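Local coordinates for short chain dehydrogenase (Rhodopseudomonas palustris, PDB 3H7A) that probably catalyses NAD(P)(H)-dependent oxidation or reduction of a substrate, as a short-chain dehydrogenase of the SDR family, at the interface of chains A and B. Coordinates in Å, arbitrary orientation; residue numbers count along the deposited sequence, not the author numbering. Chains: chain A/B, short chain dehydrogenase.

The interface of chains A and B. Residues chain A 111, 115-116, 119, 165; chain B 107-108, 111, 157.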
ATOM      1  N   TRP A 111      21.028   0.222 -10.914  1.00 17.90           N
ATOM      2  CA  TRP A 111      21.090   0.646  -9.503  1.00 14.20           C
ATOM      3  C   TRP A 111      22.017   1.848  -9.312  1.00 21.75           C
ATOM      4  O   TRP A 111      21.720   2.752  -8.515  1.00 22.35           O
ATOM      5  CB  TRP A 111      21.581  -0.492  -8.642  1.00 20.46           C
ATOM      6  CG  TRP A 111      21.859  -0.112  -7.210  1.00 20.12           C
ATOM      7  CD1 TRP A 111      20.946   0.035  -6.214  1.00 22.60           C
ATOM      8  CD2 TRP A 111      23.148   0.102  -6.614  1.00 13.25           C
ATOM      9  NE1 TRP A 111      21.580   0.346  -5.028  1.00 16.46           N
ATOM     10  CE2 TRP A 111      22.934   0.389  -5.248  1.00 15.80           C
ATOM     11  CE3 TRP A 111      24.469   0.080  -7.103  1.00 12.77           C
ATOM     12  CZ2 TRP A 111      23.985   0.660  -4.374  1.00 19.07           C
ATOM     13  CZ3 TRP A 111      25.512   0.353  -6.231  1.00 19.60           C
ATOM     14  CH2 TRP A 111      25.261   0.638  -4.885  1.00 21.80           C
ATOM     15  N   CYS A 115      19.530   4.740  -8.216  1.00 15.70           N
ATOM     16  CA  CYS A 115      19.348   4.536  -6.777  1.00 21.48           C
ATOM     17  C   CYS A 115      20.563   5.045  -5.990  1.00 19.99           C
ATOM     18  O   CYS A 115      20.428   5.979  -5.180  1.00 27.13           O
ATOM     19  CB  CYS A 115      19.106   3.060  -6.467  1.00 19.84           C
ATOM     20  SG  CYS A 115      18.875   2.737  -4.674  1.00 22.00           S
ATOM     21  N   TRP A 116      21.733   4.424  -6.233  1.00 17.46           N
ATOM     22  CA  TRP A 116      23.027   4.852  -5.682  1.00 13.09           C
ATOM     23  C   TRP A 116      23.232   6.358  -5.832  1.00 16.46           C
ATOM     24  O   TRP A 116      23.489   7.074  -4.857  1.00 19.51           O
ATOM     25  CB  TRP A 116      24.171   4.147  -6.396  1.00 11.51           C
ATOM     26  CG  TRP A 116      25.539   4.657  -6.088  1.00 15.02           C
ATOM     27  CD1 TRP A 116      26.403   5.280  -6.958  1.00 22.30           C
ATOM     28  CD2 TRP A 116      26.226   4.589  -4.824  1.00 15.07           C
ATOM     29  NE1 TRP A 116      27.576   5.589  -6.315  1.00 19.61           N
ATOM     30  CE2 TRP A 116      27.497   5.179  -5.008  1.00 20.94           C
ATOM     31  CE3 TRP A 116      25.894   4.064  -3.563  1.00 16.25           C
ATOM     32  CZ2 TRP A 116      28.437   5.279  -3.973  1.00 19.08           C
ATOM     33  CZ3 TRP A 116      26.822   4.167  -2.525  1.00 12.01           C
ATOM     34  CH2 TRP A 116      28.088   4.758  -2.742  1.00 16.83           C
ATOM     35  N   PHE A 119      20.872   8.330  -3.595  1.00 18.35           N
ATOM     36  CA  PHE A 119      21.347   8.276  -2.217  1.00 20.41           C
ATOM     37  C   PHE A 119      22.479   9.276  -1.945  1.00 17.84           C
ATOM     38  O   PHE A 119      22.430  10.030  -0.976  1.00 23.80           O
ATOM     39  CB  PHE A 119      21.808   6.857  -1.867  1.00 17.44           C
ATOM     40  CG  PHE A 119      22.698   6.807  -0.662  1.00 21.31           C
ATOM     41  CD1 PHE A 119      22.186   7.089   0.604  1.00 24.13           C
ATOM     42  CD2 PHE A 119      24.052   6.499  -0.791  1.00 23.17           C
ATOM     43  CE1 PHE A 119      23.003   7.077   1.725  1.00 16.84           C
ATOM     44  CE2 PHE A 119      24.883   6.471   0.335  1.00 19.55           C
ATOM     45  CZ  PHE A 119      24.348   6.762   1.592  1.00 19.85           C
ATOM     46  N   VAL A 165      15.032   5.229   0.181  1.00 14.72           N
ATOM     47  CA  VAL A 165      16.000   6.246   0.578  1.00 20.07           C
ATOM     48  C   VAL A 165      15.222   7.512   0.916  1.00 16.93           C
ATOM     49  O   VAL A 165      15.438   8.120   1.978  1.00 21.96           O
ATOM     50  CB  VAL A 165      17.025   6.547  -0.559  1.00 22.99           C
ATOM     51  CG1 VAL A 165      17.886   7.738  -0.210  1.00 20.60           C
ATOM     52  CG2 VAL A 165      17.914   5.357  -0.822  1.00 20.89           C
TER
ATOM     53  N   PHE B 107      26.249   1.563   2.442  1.00 20.29           N
ATOM     54  CA  PHE B 107      25.173   1.543   1.456  1.00 19.35           C
ATOM     55  C   PHE B 107      25.423   0.503   0.343  1.00 22.98           C
ATOM     56  O   PHE B 107      24.522  -0.285   0.043  1.00 24.08           O
ATOM     57  CB  PHE B 107      24.920   2.945   0.880  1.00 16.86           C
ATOM     58  CG  PHE B 107      23.587   3.089   0.133  1.00 23.29           C
ATOM     59  CD1 PHE B 107      22.425   3.483   0.807  1.00 13.30           C
ATOM     60  CD2 PHE B 107      23.502   2.850  -1.247  1.00 21.30           C
ATOM     61  CE1 PHE B 107      21.181   3.617   0.134  1.00 11.28           C
ATOM     62  CE2 PHE B 107      22.290   2.996  -1.933  1.00 17.74           C
ATOM     63  CZ  PHE B 107      21.121   3.360  -1.240  1.00 22.09           C
ATOM     64  N   ARG B 108      26.628   0.499  -0.247  1.00 22.08           N
ATOM     65  CA  ARG B 108      26.990  -0.466  -1.305  0.50 22.04           C
ATOM     66  C   ARG B 108      26.951  -1.914  -0.807  1.00 20.29           C
ATOM     67  O   ARG B 108      26.392  -2.791  -1.482  1.00 25.23           O
ATOM     68  CB  ARG B 108      28.391  -0.172  -1.850  0.50 21.23           C
ATOM     69  CG  ARG B 108      28.484  -0.021  -3.368  0.50 30.13           C
ATOM     70  CD  ARG B 108      28.660  -1.321  -4.155  0.50 29.51           C
ATOM     71  NE  ARG B 108      28.559  -1.055  -5.596  0.50 30.08           N
ATOM     72  CZ  ARG B 108      28.636  -1.971  -6.559  0.50 28.57           C
ATOM     73  NH1 ARG B 108      28.516  -1.602  -7.831  0.50 22.28           N
ATOM     74  NH2 ARG B 108      28.827  -3.250  -6.258  0.50 23.93           N
ATOM     75  N   TRP B 111      23.427  -3.232  -0.076  1.00 20.18           N
ATOM     76  CA  TRP B 111      22.845  -3.593  -1.358  1.00 18.05           C
ATOM     77  C   TRP B 111      23.406  -4.904  -1.956  1.00 26.16           C
ATOM     78  O   TRP B 111      22.639  -5.753  -2.443  1.00 24.58           O
ATOM     79  CB  TRP B 111      23.021  -2.461  -2.353  1.00 19.03           C
ATOM     80  CG  TRP B 111      22.528  -2.821  -3.722  1.00 20.61           C
ATOM     81  CD1 TRP B 111      21.232  -2.815  -4.154  1.00 20.23           C
ATOM     82  CD2 TRP B 111      23.324  -3.242  -4.842  1.00 22.05           C
ATOM     83  NE1 TRP B 111      21.168  -3.216  -5.471  1.00 23.26           N
ATOM     84  CE2 TRP B 111      22.434  -3.474  -5.920  1.00 21.71           C
ATOM     85  CE3 TRP B 111      24.702  -3.439  -5.038  1.00 25.79           C
ATOM     86  CZ2 TRP B 111      22.875  -3.881  -7.183  1.00 24.89           C
ATOM     87  CZ3 TRP B 111      25.144  -3.846  -6.295  1.00 22.10           C
ATOM     88  CH2 TRP B 111      24.228  -4.063  -7.353  1.00 23.56           C
ATOM     89  N   SER B 157      16.581   0.498   1.551  1.00 15.59           N
ATOM     90  CA  SER B 157      16.807   0.607   0.091  1.00 13.86           C
ATOM     91  C   SER B 157      17.028  -0.758  -0.530  1.00 18.01           C
ATOM     92  O   SER B 157      16.432  -1.099  -1.560  1.00 18.19           O
ATOM     93  CB  SER B 157      17.989   1.495  -0.233  1.00 16.68           C
ATOM     94  OG  SER B 157      18.077   1.656  -1.635  1.00 15.71           O
TER
HETATM   95  O   HOH W   1      20.243   0.067  -2.520  1.00 28.31           O
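A:Trp111 and B:Trp111, the same residue of two copies, lie face to face across the two-fold axis, running in opposite directions with their indole planes 10° apart. Their five-membered rings overlap most directly, centroids 3.5 Å apart. On the far face of A:Trp111 sits CB of A:Trp116, toward the rim, so the indole is held between its own helix and the partner. CG lies anti to the backbone N in both tryptophans (chi1 172° in A:Trp111), which sends each ring away from its helix and over the other. A second stack joins A:Phe119 and B:Phe107, nearly parallel at 3° with centroids 3.9 Å apart. B:Phe107 CD2 also meets the edge of A:Trp116 in the plane of the indole, 3.5 Å from CE3, while A:Val165 CG2 touches the ring tip at CZ. At the outer end of A:Trp111, the bent chain of B:Arg108 brings CG to 3.6 Å from CH2 and NE to 3.4 Å from CZ3; its guanidinium plane is nearly perpendicular to that indole, with the benzo edge atom CZ3 of B:Trp111 facing one guanidinium face, toward that group's rim. Toward the polar side, A:Cys115 SG packs 3.3 Å from B:Ser157 OG. The indole N-H of A:Trp111 donates to a water at 2.9 Å from NE1, and this water lies 2.8 Å from B:Ser157 OG, bridging the chains. An alanine in place of A:Trp111 would probably leave B:Trp111 without its stacking partner and the bridging water without its indole donor. Helices 104-132 and 153-173 of both subunits thus form an aromatic-rich, two-fold interface of the kind that typically pairs SDR subunits, and it probably helps hold the dimer within the deposited tetramer.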